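Glyco_hydro_cc domain-containing protein (Trichoderma gamsii, PDB 6UBD) probably binds beta-1,3-glucan oligosaccharides, as a fungal member of subgroup VII of glycoside hydrolase family GH128. Local coordinates at residues S166-S177 and K195-F206; A38-W46 and S61-V69. All blocks are in the same frame, centred on the assembly; numbering follows the deposited sequence.

Contact 1: residues S166-S177 and K195-F206; sequences SWDFTSIHIFKS and KPLWVTEFACVF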
loop_
_atom_site.group_PDB
_atom_site.type_symbol
_atom_site.label_atom_id
_atom_site.label_comp_id
_atom_site.label_asym_id
_atom_site.label_seq_id
_atom_site.Cartn_x
_atom_site.Cartn_y
_atom_site.Cartn_z
ATOM N N SER A 166 -6.496 8.601 -15.848
ATOM C CA SER A 166 -6.782 8.475 -14.386
ATOM C C SER A 166 -6.359 7.096 -13.862
ATOM O O SER A 166 -5.884 6.215 -14.603
ATOM C CB SER A 166 -8.199 8.817 -14.083
ATOM O OG SER A 166 -8.421 8.901 -12.682
ATOM N N TRP A 167 -6.502 6.894 -12.554
ATOM C CA TRP A 167 -6.165 5.605 -11.910
ATOM C C TRP A 167 -7.304 4.593 -12.055
ATOM O O TRP A 167 -8.454 4.891 -12.289
ATOM C CB TRP A 167 -5.772 5.790 -10.452
ATOM C CG TRP A 167 -6.784 6.372 -9.521
ATOM C CD1 TRP A 167 -7.659 5.664 -8.751
ATOM C CD2 TRP A 167 -6.912 7.742 -9.145
ATOM N NE1 TRP A 167 -8.351 6.521 -7.943
ATOM C CE2 TRP A 167 -7.918 7.806 -8.147
ATOM C CE3 TRP A 167 -6.301 8.931 -9.597
ATOM C CZ2 TRP A 167 -8.283 9.025 -7.580
ATOM C CZ3 TRP A 167 -6.660 10.105 -8.991
ATOM C CH2 TRP A 167 -7.619 10.133 -7.977
ATOM N N ASP A 168 -6.919 3.309 -11.940
ATOM C CA ASP A 168 -7.860 2.150 -11.945
ATOM C C ASP A 168 -8.267 1.707 -10.509
ATOM O O ASP A 168 -9.437 1.290 -10.334
ATOM C CB ASP A 168 -7.176 1.017 -12.677
ATOM C CG ASP A 168 -6.800 1.296 -14.120
ATOM O OD1 ASP A 168 -7.764 1.581 -14.878
ATOM O OD2 ASP A 168 -5.586 1.413 -14.430
ATOM N N PHE A 169 -7.352 1.848 -9.540
ATOM C CA PHE A 169 -7.631 1.445 -8.148
ATOM C C PHE A 169 -7.115 2.580 -7.257
ATOM O O PHE A 169 -6.065 3.177 -7.522
ATOM C CB PHE A 169 -7.052 0.046 -7.784
ATOM C CG PHE A 169 -5.546 -0.094 -7.850
ATOM C CD1 PHE A 169 -4.894 -0.509 -9.011
ATOM C CD2 PHE A 169 -4.757 0.168 -6.748
ATOM C CE1 PHE A 169 -3.521 -0.719 -9.000
ATOM C CE2 PHE A 169 -3.386 0.010 -6.753
ATOM C CZ PHE A 169 -2.781 -0.471 -7.877
ATOM N N THR A 170 -7.869 2.848 -6.179
ATOM C CA THR A 170 -7.563 3.916 -5.233
ATOM C C THR A 170 -6.666 3.306 -4.131
ATOM O O THR A 170 -7.131 2.316 -3.405
ATOM C CB THR A 170 -8.833 4.510 -4.616
ATOM O OG1 THR A 170 -9.656 5.025 -5.695
ATOM C CG2 THR A 170 -8.508 5.652 -3.691
ATOM N N SER A 171 -5.447 3.754 -3.928
ATOM C CA SER A 171 -4.523 3.257 -2.863
ATOM C C SER A 171 -4.816 4.023 -1.599
ATOM O O SER A 171 -4.839 5.278 -1.602
ATOM C CB SER A 171 -3.070 3.544 -3.278
ATOM O OG SER A 171 -2.742 2.988 -4.523
ATOM N N ILE A 172 -5.013 3.298 -0.473
ATOM C CA ILE A 172 -5.290 3.881 0.869
ATOM C C ILE A 172 -4.365 3.304 1.938
ATOM O O ILE A 172 -3.921 2.148 1.826
ATOM C CB ILE A 172 -6.807 3.805 1.208
ATOM C CG1 ILE A 172 -7.266 2.394 1.595
ATOM C CG2 ILE A 172 -7.608 4.393 0.022
ATOM C CD1 ILE A 172 -8.741 2.367 2.078
ATOM N N HIS A 173 -4.093 4.129 2.925
ATOM C CA HIS A 173 -3.329 3.725 4.126
ATOM C C HIS A 173 -4.308 3.740 5.311
ATOM O O HIS A 173 -4.967 4.749 5.534
ATOM C CB HIS A 173 -2.175 4.712 4.387
ATOM C CG HIS A 173 -1.021 4.516 3.444
ATOM N ND1 HIS A 173 0.179 5.225 3.592
ATOM C CD2 HIS A 173 -0.859 3.645 2.418
ATOM C CE1 HIS A 173 1.014 4.783 2.639
ATOM N NE2 HIS A 173 0.424 3.822 1.921
ATOM N N ILE A 174 -4.396 2.626 6.071
ATOM C CA ILE A 174 -5.306 2.551 7.264
ATOM C C ILE A 174 -4.478 2.374 8.555
ATOM O O ILE A 174 -3.836 1.307 8.745
ATOM C CB ILE A 174 -6.314 1.425 7.037
ATOM C CG1 ILE A 174 -7.209 1.684 5.822
ATOM C CG2 ILE A 174 -7.176 1.300 8.324
ATOM C CD1 ILE A 174 -8.318 0.673 5.554
ATOM N N PHE A 175 -4.434 3.430 9.322
ATOM C CA PHE A 175 -3.731 3.487 10.630
ATOM C C PHE A 175 -4.809 3.898 11.615
ATOM O O PHE A 175 -5.101 5.071 11.803
ATOM C CB PHE A 175 -2.545 4.436 10.598
ATOM C CG PHE A 175 -1.505 4.080 9.572
ATOM C CD1 PHE A 175 -0.833 2.872 9.633
ATOM C CD2 PHE A 175 -1.147 4.994 8.596
ATOM C CE1 PHE A 175 0.140 2.570 8.718
ATOM C CE2 PHE A 175 -0.192 4.667 7.638
ATOM C CZ PHE A 175 0.441 3.425 7.679
ATOM N N LYS A 176 -5.429 2.892 12.286
ATOM C CA LYS A 176 -6.616 3.065 13.169
ATOM C C LYS A 176 -6.548 2.017 14.293
ATOM O O LYS A 176 -5.810 1.020 14.156
ATOM C CB LYS A 176 -7.942 2.885 12.404
ATOM C CG LYS A 176 -8.199 3.895 11.277
ATOM C CD LYS A 176 -8.490 5.320 11.832
ATOM C CE LYS A 176 -8.707 6.367 10.758
ATOM N NZ LYS A 176 -8.955 7.688 11.366
ATOM N N SER A 177 -7.282 2.246 15.371
ATOM C CA SER A 177 -7.180 1.404 16.593
ATOM C C SER A 177 -8.364 0.467 16.684
ATOM O O SER A 177 -8.342 -0.350 17.632
ATOM C CB SER A 177 -6.993 2.210 17.825
ATOM O OG SER A 177 -8.095 3.059 18.012
ATOM N N LYS A 195 -14.125 3.790 -7.129
ATOM C CA LYS A 195 -13.236 2.806 -7.739
ATOM C C LYS A 195 -12.843 1.761 -6.690
ATOM O O LYS A 195 -12.794 2.038 -5.491
ATOM C CB LYS A 195 -12.006 3.489 -8.345
ATOM C CG LYS A 195 -12.341 4.406 -9.531
ATOM C CD LYS A 195 -11.185 5.227 -10.097
ATOM C CE LYS A 195 -11.550 6.041 -11.314
ATOM N NZ LYS A 195 -10.426 6.932 -11.797
ATOM N N PRO A 196 -12.440 0.556 -7.157
ATOM C CA PRO A 196 -11.951 -0.440 -6.191
ATOM C C PRO A 196 -10.761 0.069 -5.362
ATOM O O PRO A 196 -9.939 0.905 -5.861
ATOM C CB PRO A 196 -11.536 -1.622 -7.086
ATOM C CG PRO A 196 -12.362 -1.440 -8.340
ATOM C CD PRO A 196 -12.458 0.032 -8.537
ATOM N N LEU A 197 -10.648 -0.417 -4.127
ATOM C CA LEU A 197 -9.625 0.005 -3.179
ATOM C C LEU A 197 -8.502 -1.018 -3.046
ATOM O O LEU A 197 -8.787 -2.262 -2.935
ATOM C CB LEU A 197 -10.281 0.199 -1.804
ATOM C CG LEU A 197 -11.538 1.077 -1.726
ATOM C CD1 LEU A 197 -12.109 1.060 -0.316
ATOM C CD2 LEU A 197 -11.291 2.539 -2.265
ATOM N N TRP A 198 -7.269 -0.559 -2.908
ATOM C CA TRP A 198 -6.143 -1.348 -2.354
ATOM C C TRP A 198 -5.680 -0.684 -1.088
ATOM O O TRP A 198 -5.402 0.547 -1.056
ATOM C CB TRP A 198 -4.954 -1.418 -3.301
ATOM C CG TRP A 198 -5.059 -2.294 -4.518
ATOM C CD1 TRP A 198 -6.189 -2.694 -5.168
ATOM C CD2 TRP A 198 -3.940 -2.875 -5.216
ATOM N NE1 TRP A 198 -5.851 -3.488 -6.254
ATOM C CE2 TRP A 198 -4.481 -3.617 -6.295
ATOM C CE3 TRP A 198 -2.572 -2.875 -5.000
ATOM C CZ2 TRP A 198 -3.670 -4.312 -7.178
ATOM C CZ3 TRP A 198 -1.768 -3.589 -5.876
ATOM C CH2 TRP A 198 -2.326 -4.300 -6.935
ATOM N N VAL A 199 -5.614 -1.478 0.018
ATOM C CA VAL A 199 -5.047 -0.989 1.295
ATOM C C VAL A 199 -3.556 -1.277 1.267
ATOM O O VAL A 199 -3.122 -2.401 1.535
ATOM C CB VAL A 199 -5.734 -1.655 2.506
ATOM C CG1 VAL A 199 -5.208 -1.080 3.835
ATOM C CG2 VAL A 199 -7.236 -1.459 2.455
ATOM N N THR A 200 -2.763 -0.304 0.835
ATOM C CA THR A 200 -1.356 -0.554 0.469
ATOM C C THR A 200 -0.407 -0.507 1.687
ATOM O O THR A 200 0.760 -0.949 1.564
ATOM C CB THR A 200 -0.943 0.368 -0.683
ATOM O OG1 THR A 200 -1.059 1.721 -0.209
ATOM C CG2 THR A 200 -1.755 0.119 -1.964
ATOM N N GLU A 201 -0.898 0.042 2.792
ATOM C CA GLU A 201 -0.258 -0.139 4.128
ATOM C C GLU A 201 -1.384 -0.138 5.154
ATOM O O GLU A 201 -2.295 0.655 5.060
ATOM C CB GLU A 201 0.687 0.976 4.567
ATOM C CG GLU A 201 1.976 1.113 3.731
ATOM C CD GLU A 201 2.828 2.253 4.250
ATOM O OE1 GLU A 201 2.927 2.391 5.472
ATOM O OE2 GLU A 201 3.415 2.989 3.462
ATOM N N PHE A 202 -1.302 -1.015 6.184
ATOM C CA PHE A 202 -2.170 -0.936 7.407
ATOM C C PHE A 202 -1.370 -1.347 8.642
ATOM O O PHE A 202 -0.413 -2.133 8.572
ATOM C CB PHE A 202 -3.499 -1.700 7.235
ATOM C CG PHE A 202 -3.328 -3.223 7.258
ATOM C CD1 PHE A 202 -3.218 -3.919 8.470
ATOM C CD2 PHE A 202 -3.323 -3.955 6.084
ATOM C CE1 PHE A 202 -3.041 -5.297 8.459
ATOM C CE2 PHE A 202 -3.114 -5.342 6.088
ATOM C CZ PHE A 202 -2.988 -6.007 7.280
ATOM N N ALA A 203 -1.741 -0.691 9.741
ATOM C CA ALA A 203 -1.195 -1.059 11.077
ATOM C C ALA A 203 -2.124 -0.496 12.132
ATOM O O ALA A 203 -2.872 0.491 11.958
ATOM C CB ALA A 203 0.190 -0.485 11.345
ATOM N N CYS A 204 -2.110 -1.130 13.327
ATOM C CA CYS A 204 -2.922 -0.726 14.511
ATOM C C CYS A 204 -2.221 0.465 15.189
ATOM O O CYS A 204 -1.098 0.325 15.718
ATOM C CB CYS A 204 -3.040 -1.901 15.473
ATOM S SG CYS A 204 -4.158 -1.670 16.890
ATOM N N VAL A 205 -2.865 1.625 15.127
ATOM C CA VAL A 205 -2.336 2.919 15.648
ATOM C C VAL A 205 -3.506 3.705 16.231
ATOM O O VAL A 205 -4.593 3.781 15.656
ATOM C CB VAL A 205 -1.638 3.747 14.560
ATOM C CG1 VAL A 205 -1.044 5.031 15.154
ATOM C CG2 VAL A 205 -0.609 2.963 13.781
ATOM N N PHE A 206 -3.245 4.271 17.409
ATOM C CA PHE A 206 -4.093 5.337 18.032
ATOM C C PHE A 206 -3.767 6.642 17.296
ATOM O O PHE A 206 -2.940 7.476 17.765
ATOM C CB PHE A 206 -3.856 5.371 19.550
ATOM C CG PHE A 206 -4.328 4.171 20.301
ATOM C CD1 PHE A 206 -5.663 3.978 20.659
ATOM C CD2 PHE A 206 -3.433 3.137 20.589
ATOM C CE1 PHE A 206 -6.041 2.842 21.374
ATOM C CE2 PHE A 206 -3.812 2.014 21.272
ATOM C CZ PHE A 206 -5.126 1.851 21.630
HETATM O O HOH W 1 -12.280 4.622 -4.789
#
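Phe169 and Trp198 form a face-to-face stack, the phenyl ring lying over the five-membered ring of the indole with centroids 3.7 Å apart and planes at 18°. In Phe169, chi1 of 63° tucks CG between the two backbone branches and chi2 of -91° turns the ring flat to the indole. A second aromatic surface takes a cation: Lys195 NZ stands 4.2 Å over the five-membered ring of Trp167 and donates to Trp167 O at 2.9 Å, so one ammonium holds both ring and backbone. Glu201 lays CB over the His173 imidazole, 3.9 Å from its centroid, while its OE1 meets the edge of Phe175 in plane, 3.5 Å from CZ. The polar ends of His173 and Glu201 have partners outside the two segments: His173 ND1 bonds to Glu106 and Glu201 OE2 to Trp56.

Strands 170-176 and 197-206 run parallel, joined by helix 179-193 in a beta-alpha-beta unit of the curled sheet, as in the (beta/alpha)8 barrel expected of this family. Backbone bonds follow: Ile172 N to Trp198 O is 2.8 Å, and Ala203 N to Ile174 O is 3.1 Å. Between them Ile172 faces Val199 but Ile174 faces Phe202, which places a beta bulge at Thr200 and Glu201. On the face covered by helix 179-193, Ile172 CG1 meets Val199 CG2 at 3.9 Å, and Tyr189 packs on Ile172 and Leu197.

Contact 2: residues A38-W46 and S61-V69; sequences AGDTALAFW and SSPKGAGLV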
loop_
_atom_site.group_PDB
_atom_site.type_symbol
_atom_site.label_atom_id
_atom_site.label_comp_id
_atom_site.label_asym_id
_atom_site.label_seq_id
_atom_site.Cartn_x
_atom_site.Cartn_y
_atom_site.Cartn_z
ATOM N N ALA A 38 3.606 -5.238 2.470
ATOM C CA ALA A 38 4.246 -3.927 2.325
ATOM C C ALA A 38 5.597 -3.951 2.987
ATOM O O ALA A 38 5.644 -3.951 4.252
ATOM C CB ALA A 38 3.399 -2.805 2.794
ATOM N N GLY A 39 6.682 -4.175 2.233
ATOM C CA GLY A 39 8.018 -4.545 2.748
ATOM C C GLY A 39 8.267 -6.067 2.628
ATOM O O GLY A 39 7.385 -6.781 2.111
ATOM N N ASP A 40 9.465 -6.494 3.012
ATOM C CA ASP A 40 9.878 -7.882 2.768
ATOM C C ASP A 40 10.446 -8.579 4.015
ATOM O O ASP A 40 10.906 -9.697 3.880
ATOM C CB ASP A 40 10.790 -7.996 1.534
ATOM C CG ASP A 40 12.007 -7.076 1.641
ATOM O OD1 ASP A 40 12.523 -6.900 2.786
ATOM O OD2 ASP A 40 12.392 -6.485 0.569
ATOM N N THR A 41 10.426 -7.959 5.187
ATOM C CA THR A 41 11.071 -8.658 6.344
ATOM C C THR A 41 10.415 -10.021 6.693
ATOM O O THR A 41 11.177 -10.925 7.063
ATOM C CB THR A 41 11.099 -7.776 7.591
ATOM O OG1 THR A 41 9.774 -7.444 8.049
ATOM C CG2 THR A 41 11.938 -6.538 7.378
ATOM N N ALA A 42 9.095 -10.133 6.492
ATOM C CA ALA A 42 8.347 -11.373 6.866
ATOM C C ALA A 42 7.937 -12.152 5.616
ATOM O O ALA A 42 7.181 -13.120 5.701
ATOM C CB ALA A 42 7.123 -11.082 7.701
ATOM N N LEU A 43 8.432 -11.747 4.433
ATOM C CA LEU A 43 7.913 -12.298 3.165
ATOM C C LEU A 43 8.133 -13.811 3.054
ATOM O O LEU A 43 7.244 -14.479 2.488
ATOM C CB LEU A 43 8.538 -11.487 2.042
ATOM C CG LEU A 43 7.985 -11.634 0.621
ATOM C CD1 LEU A 43 6.497 -11.384 0.626
ATOM C CD2 LEU A 43 8.746 -10.748 -0.369
ATOM N N ALA A 44 9.272 -14.330 3.525
ATOM C CA ALA A 44 9.510 -15.789 3.428
ATOM C C ALA A 44 8.433 -16.542 4.208
ATOM O O ALA A 44 7.983 -17.639 3.782
ATOM C CB ALA A 44 10.903 -16.189 3.870
ATOM N N PHE A 45 8.061 -16.069 5.373
ATOM C CA PHE A 45 7.093 -16.769 6.262
ATOM C C PHE A 45 5.669 -16.709 5.662
ATOM O O PHE A 45 4.895 -17.676 5.835
ATOM C CB PHE A 45 7.079 -16.131 7.658
ATOM C CG PHE A 45 8.396 -16.079 8.384
ATOM C CD1 PHE A 45 9.012 -17.244 8.737
ATOM C CD2 PHE A 45 9.042 -14.871 8.649
ATOM C CE1 PHE A 45 10.181 -17.202 9.487
ATOM C CE2 PHE A 45 10.268 -14.834 9.311
ATOM C CZ PHE A 45 10.840 -16.000 9.712
ATOM N N TRP A 46 5.325 -15.623 4.952
ATOM C CA TRP A 46 3.935 -15.412 4.500
ATOM C C TRP A 46 3.671 -15.897 3.042
ATOM O O TRP A 46 2.496 -16.043 2.662
ATOM C CB TRP A 46 3.596 -13.943 4.587
ATOM C CG TRP A 46 3.541 -13.336 5.964
ATOM C CD1 TRP A 46 3.337 -13.970 7.167
ATOM C CD2 TRP A 46 3.644 -11.940 6.270
ATOM N NE1 TRP A 46 3.273 -13.053 8.176
ATOM C CE2 TRP A 46 3.479 -11.787 7.664
ATOM C CE3 TRP A 46 3.822 -10.805 5.472
ATOM C CZ2 TRP A 46 3.480 -10.532 8.268
ATOM C CZ3 TRP A 46 3.842 -9.547 6.070
ATOM C CH2 TRP A 46 3.663 -9.434 7.467
ATOM N N SER A 61 12.434 -6.432 -5.426
ATOM C CA SER A 61 13.306 -7.551 -5.911
ATOM C C SER A 61 13.812 -8.473 -4.808
ATOM O O SER A 61 14.732 -9.309 -5.129
ATOM C CB SER A 61 14.464 -7.035 -6.725
ATOM O OG SER A 61 15.150 -6.146 -5.840
ATOM N N SER A 62 13.246 -8.458 -3.598
ATOM C CA SER A 62 13.665 -9.494 -2.611
ATOM C C SER A 62 13.520 -10.885 -3.241
ATOM O O SER A 62 12.442 -11.220 -3.770
ATOM C CB SER A 62 12.820 -9.457 -1.350
ATOM O OG SER A 62 13.083 -10.557 -0.489
ATOM N N PRO A 63 14.526 -11.764 -3.127
ATOM C CA PRO A 63 14.365 -13.128 -3.618
ATOM C C PRO A 63 13.308 -13.922 -2.845
ATOM O O PRO A 63 12.829 -14.931 -3.368
ATOM C CB PRO A 63 15.779 -13.693 -3.473
ATOM C CG PRO A 63 16.396 -12.885 -2.333
ATOM C CD PRO A 63 15.852 -11.492 -2.563
ATOM N N LYS A 64 12.901 -13.466 -1.665
ATOM C CA LYS A 64 11.832 -14.102 -0.872
ATOM C C LYS A 64 10.466 -14.033 -1.579
ATOM O O LYS A 64 9.580 -14.816 -1.315
ATOM C CB LYS A 64 11.711 -13.442 0.507
ATOM C CG LYS A 64 12.988 -13.459 1.330
ATOM C CD LYS A 64 12.739 -12.605 2.613
ATOM C CE LYS A 64 13.886 -12.488 3.565
ATOM N NZ LYS A 64 13.581 -11.515 4.622
ATOM N N GLY A 65 10.298 -13.073 -2.495
ATOM C CA GLY A 65 9.018 -12.855 -3.214
ATOM C C GLY A 65 8.865 -13.645 -4.516
ATOM O O GLY A 65 7.854 -13.479 -5.211
ATOM N N ALA A 66 9.872 -14.400 -4.946
ATOM C CA ALA A 66 9.946 -14.987 -6.301
ATOM C C ALA A 66 8.641 -15.731 -6.594
ATOM O O ALA A 66 8.323 -16.664 -5.890
ATOM C CB ALA A 66 11.131 -15.929 -6.405
ATOM N N GLY A 67 7.962 -15.366 -7.665
ATOM C CA GLY A 67 6.682 -15.989 -8.054
ATOM C C GLY A 67 5.478 -15.142 -7.729
ATOM O O GLY A 67 4.430 -15.283 -8.411
ATOM N N LEU A 68 5.575 -14.304 -6.701
ATOM C CA LEU A 68 4.445 -13.391 -6.384
ATOM C C LEU A 68 4.439 -12.247 -7.420
ATOM O O LEU A 68 5.430 -12.003 -8.150
ATOM C CB LEU A 68 4.636 -12.805 -4.971
ATOM C CG LEU A 68 4.672 -13.792 -3.805
ATOM C CD1 LEU A 68 4.874 -13.025 -2.502
ATOM C CD2 LEU A 68 3.353 -14.599 -3.726
ATOM N N VAL A 69 3.336 -11.507 -7.486
ATOM C CA VAL A 69 3.224 -10.284 -8.328
ATOM C C VAL A 69 3.982 -9.130 -7.680
ATOM O O VAL A 69 3.612 -8.744 -6.547
ATOM C CB VAL A 69 1.731 -9.908 -8.501
ATOM C CG1 VAL A 69 1.620 -8.592 -9.247
ATOM C CG2 VAL A 69 0.931 -10.969 -9.243
HETATM O O HOH W 2 11.492 -6.489 -2.039
HETATM O O HOH W 3 14.052 -8.816 4.131
HETATM O O HOH W 4 11.129 -13.379 5.706
#
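Ser62 meets Asp40 through its CB, which lies 3.6 Å from Asp40 OD2. The same carboxylate oxygen accepts from a water that in turn accepts from Ser62 N, so the serine is joined to the aspartate by methylene contact and by solvent. Its hydroxyl serves its own segment: Ser62 OG receives the N-H of Lys64 at 3.1 Å with an angle of 147°, an ST turn that shapes the start of the 3-10 segment 63-65.

Lys64 then stretches along the turn from Asp40 to Leu43. Its CB is 4.0 Å from Leu43 CB, and the near-straight aliphatic chain carries CD alongside the N terminus of helix 43-46. At the end, NZ makes a weak hydrogen bond to Asp40 O at 3.3 Å, an oxygen already used by Leu43 N in the type I turn. Two waters add to the grip: one links NZ to Asp40 OD1, while another receives Ala44 N and, weakly, NZ, and donates to Thr41 O. With Asp40 OD1 and Lys64 NZ 5.1 Å apart, the opposite charges are bridged by water and not in direct contact.

At Gly65 the backbone comes close, with Leu43 CD2 3.5 Å from Gly65 N. The other branch of Leu43 is used further on: after the type II turn from Gly65 to Leu68, Leu68 CD1 touches Leu43 CD1 at 3.9 Å, the two side chains running alongside one another head to tail. Both leucines also pack on Trp53 of strand 52-54, and Leu43 reaches Ser37 of strand 35-38. Val69 continues into strand 69-73, which pairs with strand 52-54. Through the contacts of Leu43 with Lys64, Gly65 and Leu68, helix 43-46 packs against the loop that connects these neighbouring parallel strands.

Overall arrangement
From the N terminus, strand 35-38 leads into contact 2, which closes a loop of 14 intervening residues containing strand 52-54 and delivers the chain to strand 69-73. Contact 1 follows much later, closing over 17 residues that are mostly helix 179-193. The two are in series, neither nested nor crossed, with centres about 20 Å apart. In the sheet, strands 35-38 and 197-206 flank strand 237-243, each pairing with it in parallel. The two contacts also touch, Ala38 CB lying 3.5 Å from Thr200 O. Contact 1 unites two adjacent strands near the chain's centre, while contact 2, about 14 Å from that centre, packs helix 43-46 and the residues before it on the connection between strands 52-54 and 69-73.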